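Local coordinates for ABC transporter, substrate binding protein (Mannopine) (Agrobacterium fabrum, PDB 5L9S) that serves as the periplasmic substrate-binding component of an ABC transporter, probably capturing the opine mannopine for uptake, at residues W22-V34 / R247-R259. Residues are numbered along the deposited sequence; the frame is centred on the assembly and turned at random.
Sequences WFEPFTKATGIKV and RENALKLIEFWLR
In the alpha/beta lobe built on strands 4-9 and 33-38 of this periplasmic binding protein, Trp22, Phe26 and Ile32, from the end of helix 12-30 and the turn into strand 33-38, pack across helix 247-258. The axes of helices 22-30 and 247-258 approach to 10.5 Å, with 114° between their N-to-C directions. Trp22 lays its indole between Phe23 CE1 on one face and Trp257 CB on the other, the latter 3.9 Å from the centroid of the five-membered ring. NE1 of Trp22 donates to Leu253 O (2.9 Å); the oxygen lies nearly in the indole plane, while the donor is tilted from the carbonyl plane. This bond satisfies the buried indole nitrogen and ties a side chain of one helix to the backbone of the other. In Leu253, chi1 of -179° carries CG away from the backbone N, and the chi2 turn then sets CD1 over a face of Phe26, 3.7 Å from the ring centroid, with Thr30 OG1 on the opposite face. Phe256 is a knob among Trp22, Pro25, Phe26 and Ala29: Phe26 CA sits over its face, and the Phe26 ring turns an edge toward that face in an offset edge-to-face pair, planes at 74°. Farther along, Ile32 CD1 meets Lys252 CD at 4.0 Å. Trp22 and Trp257 both also touch Ile238 of strand 224-240, completing the helix-on-sheet layering typical of the alpha/beta lobes of periplasmic binding proteins.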
ATOM      1  N   TRP A  22       9.624  10.496 -12.702  1.00 53.05           N
ATOM      2  CA  TRP A  22      10.714   9.544 -12.584  1.00 52.32           C
ATOM      3  C   TRP A  22      11.402   9.159 -13.895  1.00 58.52           C
ATOM      4  O   TRP A  22      12.627   9.234 -13.956  1.00 60.29           O
ATOM      5  CB  TRP A  22      10.160   8.308 -11.845  1.00 48.10           C
ATOM      6  CG  TRP A  22      11.096   7.163 -11.589  1.00 48.79           C
ATOM      7  CD1 TRP A  22      12.455   7.201 -11.525  1.00 53.46           C
ATOM      8  CD2 TRP A  22      10.716   5.826 -11.266  1.00 46.92           C
ATOM      9  NE1 TRP A  22      12.945   5.958 -11.230  1.00 53.02           N
ATOM     10  CE2 TRP A  22      11.896   5.097 -11.048  1.00 52.07           C
ATOM     11  CE3 TRP A  22       9.481   5.173 -11.119  1.00 46.39           C
ATOM     12  CZ2 TRP A  22      11.887   3.740 -10.710  1.00 51.22           C
ATOM     13  CZ3 TRP A  22       9.474   3.816 -10.855  1.00 47.45           C
ATOM     14  CH2 TRP A  22      10.664   3.117 -10.625  1.00 49.47           C
ATOM     15  N   PHE A  23      10.654   8.743 -14.923  1.00 55.37           N
ATOM     16  CA  PHE A  23      11.244   8.255 -16.178  1.00 56.41           C
ATOM     17  C   PHE A  23      11.847   9.333 -17.044  1.00 63.02           C
ATOM     18  O   PHE A  23      13.015   9.196 -17.404  1.00 65.81           O
ATOM     19  CB  PHE A  23      10.247   7.400 -16.972  1.00 57.65           C
ATOM     20  CG  PHE A  23       9.645   6.278 -16.149  1.00 56.90           C
ATOM     21  CD1 PHE A  23      10.379   5.660 -15.132  1.00 59.12           C
ATOM     22  CD2 PHE A  23       8.363   5.815 -16.412  1.00 56.73           C
ATOM     23  CE1 PHE A  23       9.825   4.631 -14.377  1.00 58.63           C
ATOM     24  CE2 PHE A  23       7.810   4.781 -15.648  1.00 58.02           C
ATOM     25  CZ  PHE A  23       8.538   4.208 -14.627  1.00 56.13           C
ATOM     26  N   GLU A  24      11.090  10.389 -17.396  1.00 59.49           N
ATOM     27  CA  GLU A  24      11.629  11.478 -18.208  1.00 61.97           C
ATOM     28  C   GLU A  24      12.809  12.161 -17.502  1.00 65.31           C
ATOM     29  O   GLU A  24      13.869  12.223 -18.145  1.00 67.45           O
ATOM     30  CB  GLU A  24      10.556  12.469 -18.688  1.00 63.87           C
ATOM     31  CG  GLU A  24       9.782  11.926 -19.882  1.00 82.93           C
ATOM     32  CD  GLU A  24       8.447  12.566 -20.234  1.00113.43           C
ATOM     33  OE1 GLU A  24       7.990  13.473 -19.498  1.00103.57           O
ATOM     34  OE2 GLU A  24       7.849  12.144 -21.250  1.00115.99           O
ATOM     35  N   PRO A  25      12.735  12.538 -16.178  1.00 58.46           N
ATOM     36  CA  PRO A  25      13.924  13.136 -15.529  1.00 59.59           C
ATOM     37  C   PRO A  25      15.173  12.245 -15.585  1.00 65.39           C
ATOM     38  O   PRO A  25      16.269  12.756 -15.841  1.00 68.31           O
ATOM     39  CB  PRO A  25      13.448  13.405 -14.089  1.00 58.49           C
ATOM     40  CG  PRO A  25      11.962  13.527 -14.202  1.00 60.54           C
ATOM     41  CD  PRO A  25      11.581  12.527 -15.246  1.00 56.31           C
ATOM     42  N   PHE A  26      14.990  10.914 -15.417  1.00 59.37           N
ATOM     43  CA  PHE A  26      16.062   9.913 -15.470  1.00 59.93           C
ATOM     44  C   PHE A  26      16.770   9.932 -16.818  1.00 66.79           C
ATOM     45  O   PHE A  26      17.995  10.062 -16.855  1.00 69.47           O
ATOM     46  CB  PHE A  26      15.508   8.498 -15.181  1.00 58.95           C
ATOM     47  CG  PHE A  26      16.526   7.387 -15.319  1.00 61.18           C
ATOM     48  CD1 PHE A  26      17.484   7.173 -14.332  1.00 63.86           C
ATOM     49  CD2 PHE A  26      16.501   6.529 -16.415  1.00 62.83           C
ATOM     50  CE1 PHE A  26      18.413   6.147 -14.451  1.00 65.85           C
ATOM     51  CE2 PHE A  26      17.430   5.495 -16.528  1.00 66.87           C
ATOM     52  CZ  PHE A  26      18.377   5.309 -15.544  1.00 65.57           C
ATOM     53  N   THR A  27      15.981   9.783 -17.915  1.00 62.66           N
ATOM     54  CA  THR A  27      16.390   9.772 -19.318  1.00 65.11           C
ATOM     55  C   THR A  27      17.141  11.066 -19.656  1.00 73.79           C
ATOM     56  O   THR A  27      18.133  11.047 -20.389  1.00 76.02           O
ATOM     57  CB  THR A  27      15.143   9.540 -20.212  1.00 73.11           C
ATOM     58  OG1 THR A  27      14.566   8.261 -19.917  1.00 74.18           O
ATOM     59  CG2 THR A  27      15.453   9.611 -21.703  1.00 75.40           C
ATOM     60  N   LYS A  28      16.667  12.190 -19.104  1.00 71.09           N
ATOM     61  CA  LYS A  28      17.283  13.485 -19.336  1.00 73.41           C
ATOM     62  C   LYS A  28      18.655  13.531 -18.656  1.00 79.28           C
ATOM     63  O   LYS A  28      19.624  13.946 -19.282  1.00 83.57           O
ATOM     64  CB  LYS A  28      16.352  14.609 -18.861  1.00 74.96           C
ATOM     65  CG  LYS A  28      16.568  15.913 -19.594  1.00104.70           C
ATOM     66  CD  LYS A  28      15.360  16.831 -19.435  1.00119.22           C
ATOM     67  CE  LYS A  28      15.454  18.075 -20.293  1.00132.52           C
ATOM     68  NZ  LYS A  28      14.309  18.992 -20.057  1.00137.90           N
ATOM     69  N   ALA A  29      18.756  13.017 -17.421  1.00 73.77           N
ATOM     70  CA  ALA A  29      20.005  12.993 -16.657  1.00 75.97           C
ATOM     71  C   ALA A  29      21.052  11.960 -17.112  1.00 84.24           C
ATOM     72  O   ALA A  29      22.253  12.173 -16.901  1.00 86.87           O
ATOM     73  CB  ALA A  29      19.707  12.777 -15.186  1.00 74.01           C
ATOM     74  N   THR A  30      20.606  10.827 -17.684  1.00 79.88           N
ATOM     75  CA  THR A  30      21.487   9.712 -18.026  1.00 81.06           C
ATOM     76  C   THR A  30      21.610   9.374 -19.515  1.00 88.73           C
ATOM     77  O   THR A  30      22.647   8.839 -19.930  1.00 92.81           O
ATOM     78  CB  THR A  30      21.037   8.458 -17.250  1.00 80.79           C
ATOM     79  OG1 THR A  30      19.785   7.998 -17.765  1.00 73.82           O
ATOM     80  CG2 THR A  30      20.927   8.686 -15.743  1.00 75.21           C
ATOM     81  N   GLY A  31      20.548   9.607 -20.284  1.00 83.51           N
ATOM     82  CA  GLY A  31      20.506   9.269 -21.705  1.00 85.23           C
ATOM     83  C   GLY A  31      19.910   7.896 -21.964  1.00 86.79           C
ATOM     84  O   GLY A  31      19.722   7.501 -23.120  1.00 88.56           O
ATOM     85  N   ILE A  32      19.619   7.163 -20.878  1.00 79.35           N
ATOM     86  CA  ILE A  32      19.016   5.832 -20.884  1.00 76.90           C
ATOM     87  C   ILE A  32      17.502   5.992 -21.076  1.00 77.26           C
ATOM     88  O   ILE A  32      16.834   6.652 -20.263  1.00 72.42           O
ATOM     89  CB  ILE A  32      19.356   5.053 -19.578  1.00 77.72           C
ATOM     90  CG1 ILE A  32      20.879   4.970 -19.346  1.00 81.17           C
ATOM     91  CG2 ILE A  32      18.706   3.666 -19.578  1.00 75.15           C
ATOM     92  CD1 ILE A  32      21.293   4.912 -17.864  1.00 86.44           C
ATOM     93  N   LYS A  33      16.977   5.379 -22.158  1.00 74.73           N
ATOM     94  CA  LYS A  33      15.562   5.399 -22.526  1.00 72.08           C
ATOM     95  C   LYS A  33      14.770   4.455 -21.616  1.00 71.81           C
ATOM     96  O   LYS A  33      15.236   3.352 -21.304  1.00 71.62           O
ATOM     97  CB  LYS A  33      15.413   5.015 -24.006  1.00 77.14           C
ATOM     98  CG  LYS A  33      14.018   5.211 -24.617  1.00 88.62           C
ATOM     99  CD  LYS A  33      13.960   4.740 -26.089  1.00 96.97           C
ATOM    100  CE  LYS A  33      12.676   4.005 -26.389  1.00102.54           C
ATOM    101  NZ  LYS A  33      12.697   3.362 -27.734  1.00110.55           N
ATOM    102  N   VAL A  34      13.583   4.910 -21.166  1.00 64.40           N
ATOM    103  CA  VAL A  34      12.696   4.108 -20.317  1.00 60.35           C
ATOM    104  C   VAL A  34      11.494   3.665 -21.159  1.00 64.88           C
ATOM    105  O   VAL A  34      10.675   4.496 -21.552  1.00 64.15           O
ATOM    106  CB  VAL A  34      12.270   4.782 -18.978  1.00 60.00           C
ATOM    107  CG1 VAL A  34      11.606   3.772 -18.061  1.00 57.19           C
ATOM    108  CG2 VAL A  34      13.452   5.439 -18.280  1.00 60.50           C
ATOM    109  N   ARG A 247      20.222  -5.150 -16.705  1.00 84.81           N
ATOM    110  CA  ARG A 247      20.338  -5.259 -15.241  1.00 83.55           C
ATOM    111  C   ARG A 247      20.922  -3.997 -14.563  1.00 88.14           C
ATOM    112  O   ARG A 247      20.316  -3.457 -13.631  1.00 84.32           O
ATOM    113  CB  ARG A 247      21.164  -6.513 -14.858  1.00 85.61           C
ATOM    114  CG  ARG A 247      20.842  -7.083 -13.469  1.00 90.37           C
ATOM    115  CD  ARG A 247      21.999  -7.855 -12.848  1.00 98.25           C
ATOM    116  NE  ARG A 247      23.019  -6.964 -12.287  1.00107.18           N
ATOM    117  CZ  ARG A 247      23.334  -6.878 -10.996  1.00119.07           C
ATOM    118  NH1 ARG A 247      22.731  -7.655 -10.105  1.00 97.59           N
ATOM    119  NH2 ARG A 247      24.259  -6.018 -10.588  1.00112.19           N
ATOM    120  N   GLU A 248      22.089  -3.541 -15.050  1.00 88.88           N
ATOM    121  CA  GLU A 248      22.848  -2.382 -14.563  1.00 89.71           C
ATOM    122  C   GLU A 248      22.039  -1.089 -14.655  1.00 90.12           C
ATOM    123  O   GLU A 248      21.916  -0.360 -13.664  1.00 88.69           O
ATOM    124  CB  GLU A 248      24.207  -2.263 -15.299  1.00 96.25           C
ATOM    125  CG  GLU A 248      24.310  -2.957 -16.663  1.00115.25           C
ATOM    126  CD  GLU A 248      25.526  -3.836 -16.907  1.00153.68           C
ATOM    127  OE1 GLU A 248      26.662  -3.329 -16.772  1.00159.94           O
ATOM    128  OE2 GLU A 248      25.339  -5.010 -17.301  1.00153.90           O
ATOM    129  N   ASN A 249      21.457  -0.839 -15.841  1.00 84.85           N
ATOM    130  CA  ASN A 249      20.636   0.319 -16.154  1.00 81.42           C
ATOM    131  C   ASN A 249      19.364   0.322 -15.339  1.00 80.05           C
ATOM    132  O   ASN A 249      18.892   1.393 -14.968  1.00 77.85           O
ATOM    133  CB  ASN A 249      20.281   0.330 -17.636  1.00 82.86           C
ATOM    134  CG  ASN A 249      21.373   0.782 -18.567  1.00101.02           C
ATOM    135  OD1 ASN A 249      22.307   1.508 -18.202  1.00100.29           O
ATOM    136  ND2 ASN A 249      21.219   0.416 -19.819  1.00 88.80           N
ATOM    137  N   ALA A 250      18.790  -0.868 -15.087  1.00 74.03           N
ATOM    138  CA  ALA A 250      17.575  -1.032 -14.299  1.00 68.67           C
ATOM    139  C   ALA A 250      17.825  -0.636 -12.850  1.00 70.08           C
ATOM    140  O   ALA A 250      16.963   0.003 -12.244  1.00 68.55           O
ATOM    141  CB  ALA A 250      17.084  -2.463 -14.384  1.00 69.19           C
ATOM    142  N   LEU A 251      19.022  -0.963 -12.312  1.00 66.79           N
ATOM    143  CA  LEU A 251      19.420  -0.608 -10.943  1.00 65.13           C
ATOM    144  C   LEU A 251      19.744   0.894 -10.782  1.00 66.97           C
ATOM    145  O   LEU A 251      19.622   1.439  -9.685  1.00 63.37           O
ATOM    146  CB  LEU A 251      20.581  -1.486 -10.464  1.00 68.29           C
ATOM    147  CG  LEU A 251      20.267  -2.973 -10.222  1.00 72.32           C
ATOM    148  CD1 LEU A 251      21.512  -3.737  -9.924  1.00 74.34           C
ATOM    149  CD2 LEU A 251      19.261  -3.158  -9.083  1.00 71.17           C
ATOM    150  N   LYS A 252      20.136   1.560 -11.884  1.00 65.94           N
ATOM    151  CA  LYS A 252      20.422   2.998 -11.935  1.00 65.67           C
ATOM    152  C   LYS A 252      19.096   3.747 -11.844  1.00 65.02           C
ATOM    153  O   LYS A 252      19.035   4.826 -11.253  1.00 64.54           O
ATOM    154  CB  LYS A 252      21.121   3.365 -13.267  1.00 71.09           C
ATOM    155  CG  LYS A 252      22.593   3.027 -13.348  1.00 81.37           C
ATOM    156  CD  LYS A 252      23.197   3.755 -14.547  1.00 96.26           C
ATOM    157  CE  LYS A 252      24.453   3.111 -15.076  1.00108.32           C
ATOM    158  NZ  LYS A 252      24.808   3.630 -16.423  1.00118.82           N
ATOM    159  N   LEU A 253      18.038   3.168 -12.459  1.00 59.55           N
ATOM    160  CA  LEU A 253      16.679   3.701 -12.458  1.00 56.48           C
ATOM    161  C   LEU A 253      16.088   3.597 -11.054  1.00 61.40           C
ATOM    162  O   LEU A 253      15.406   4.531 -10.614  1.00 60.18           O
ATOM    163  CB  LEU A 253      15.800   3.004 -13.519  1.00 55.10           C
ATOM    164  CG  LEU A 253      14.350   3.485 -13.648  1.00 56.38           C
ATOM    165  CD1 LEU A 253      14.265   4.924 -14.074  1.00 56.66           C
ATOM    166  CD2 LEU A 253      13.591   2.639 -14.599  1.00 57.46           C
ATOM    167  N   ILE A 254      16.387   2.480 -10.339  1.00 59.27           N
ATOM    168  CA  ILE A 254      15.954   2.261  -8.957  1.00 57.47           C
ATOM    169  C   ILE A 254      16.639   3.276  -8.026  1.00 62.17           C
ATOM    170  O   ILE A 254      15.952   3.964  -7.270  1.00 59.82           O
ATOM    171  CB  ILE A 254      16.193   0.798  -8.504  1.00 61.98           C
ATOM    172  CG1 ILE A 254      15.308  -0.185  -9.302  1.00 61.82           C
ATOM    173  CG2 ILE A 254      15.947   0.660  -6.984  1.00 62.90           C
ATOM    174  CD1 ILE A 254      15.398  -1.662  -8.833  1.00 67.63           C
ATOM    175  N   GLU A 255      17.993   3.369  -8.097  1.00 62.83           N
ATOM    176  CA  GLU A 255      18.830   4.288  -7.313  1.00 63.79           C
ATOM    177  C   GLU A 255      18.359   5.722  -7.512  1.00 65.08           C
ATOM    178  O   GLU A 255      18.271   6.469  -6.528  1.00 65.82           O
ATOM    179  CB  GLU A 255      20.314   4.156  -7.715  1.00 69.46           C
ATOM    180  CG  GLU A 255      21.291   4.835  -6.758  1.00 81.67           C
ATOM    181  CD  GLU A 255      22.743   4.949  -7.192  1.00109.26           C
ATOM    182  OE1 GLU A 255      23.228   4.079  -7.955  1.00102.44           O
ATOM    183  OE2 GLU A 255      23.411   5.900  -6.726  1.00109.47           O
ATOM    184  N   PHE A 256      18.012   6.084  -8.780  1.00 58.42           N
ATOM    185  CA  PHE A 256      17.497   7.407  -9.155  1.00 57.15           C
ATOM    186  C   PHE A 256      16.273   7.771  -8.334  1.00 56.91           C
ATOM    187  O   PHE A 256      16.184   8.893  -7.869  1.00 57.43           O
ATOM    188  CB  PHE A 256      17.169   7.503 -10.668  1.00 59.48           C
ATOM    189  CG  PHE A 256      16.799   8.898 -11.137  1.00 60.66           C
ATOM    190  CD1 PHE A 256      17.784   9.836 -11.432  1.00 65.59           C
ATOM    191  CD2 PHE A 256      15.468   9.279 -11.260  1.00 60.10           C
ATOM    192  CE1 PHE A 256      17.442  11.129 -11.834  1.00 66.56           C
ATOM    193  CE2 PHE A 256      15.128  10.573 -11.667  1.00 62.99           C
ATOM    194  CZ  PHE A 256      16.117  11.487 -11.959  1.00 63.44           C
ATOM    195  N   TRP A 257      15.335   6.829  -8.182  1.00 49.64           N
ATOM    196  CA  TRP A 257      14.104   6.997  -7.424  1.00 46.07           C
ATOM    197  C   TRP A 257      14.387   7.128  -5.937  1.00 49.18           C
ATOM    198  O   TRP A 257      13.924   8.088  -5.315  1.00 45.98           O
ATOM    199  CB  TRP A 257      13.147   5.818  -7.691  1.00 43.14           C
ATOM    200  CG  TRP A 257      11.927   5.831  -6.817  1.00 41.43           C
ATOM    201  CD1 TRP A 257      11.726   5.114  -5.668  1.00 43.04           C
ATOM    202  CD2 TRP A 257      10.772   6.651  -6.986  1.00 40.11           C
ATOM    203  NE1 TRP A 257      10.525   5.453  -5.103  1.00 40.59           N
ATOM    204  CE2 TRP A 257       9.910   6.390  -5.893  1.00 41.90           C
ATOM    205  CE3 TRP A 257      10.383   7.600  -7.950  1.00 42.23           C
ATOM    206  CZ2 TRP A 257       8.659   7.007  -5.762  1.00 39.90           C
ATOM    207  CZ3 TRP A 257       9.137   8.195  -7.831  1.00 42.34           C
ATOM    208  CH2 TRP A 257       8.274   7.873  -6.766  1.00 41.17           C
ATOM    209  N   LEU A 258      15.116   6.154  -5.355  1.00 48.38           N
ATOM    210  CA  LEU A 258      15.390   6.155  -3.914  1.00 49.57           C
ATOM    211  C   LEU A 258      16.177   7.383  -3.416  1.00 57.23           C
ATOM    212  O   LEU A 258      15.925   7.873  -2.304  1.00 57.54           O
ATOM    213  CB  LEU A 258      16.069   4.846  -3.472  1.00 50.68           C
ATOM    214  CG  LEU A 258      15.164   3.625  -3.470  1.00 54.13           C
ATOM    215  CD1 LEU A 258      15.974   2.362  -3.317  1.00 56.59           C
ATOM    216  CD2 LEU A 258      14.017   3.746  -2.394  1.00 52.95           C
ATOM    217  N   ARG A 259      17.094   7.894  -4.255  1.00 55.57           N
ATOM    218  CA  ARG A 259      17.944   9.030  -3.906  1.00 57.04           C
ATOM    219  C   ARG A 259      17.373  10.395  -4.311  1.00 59.08           C
ATOM    220  O   ARG A 259      18.002  11.411  -4.007  1.00 60.87           O
ATOM    221  CB  ARG A 259      19.364   8.829  -4.475  1.00 60.32           C
ATOM    222  CG  ARG A 259      20.077   7.600  -3.909  1.00 69.03           C
ATOM    223  CD  ARG A 259      21.576   7.707  -3.966  1.00 82.07           C
ATOM    224  NE  ARG A 259      22.189   7.141  -2.759  1.00 87.84           N
ATOM    225  CZ  ARG A 259      22.806   5.967  -2.713  1.00 98.74           C
ATOM    226  NH1 ARG A 259      23.327   5.530  -1.578  1.00 89.61           N
ATOM    227  NH2 ARG A 259      22.932   5.231  -3.811  1.00 77.67           N
TER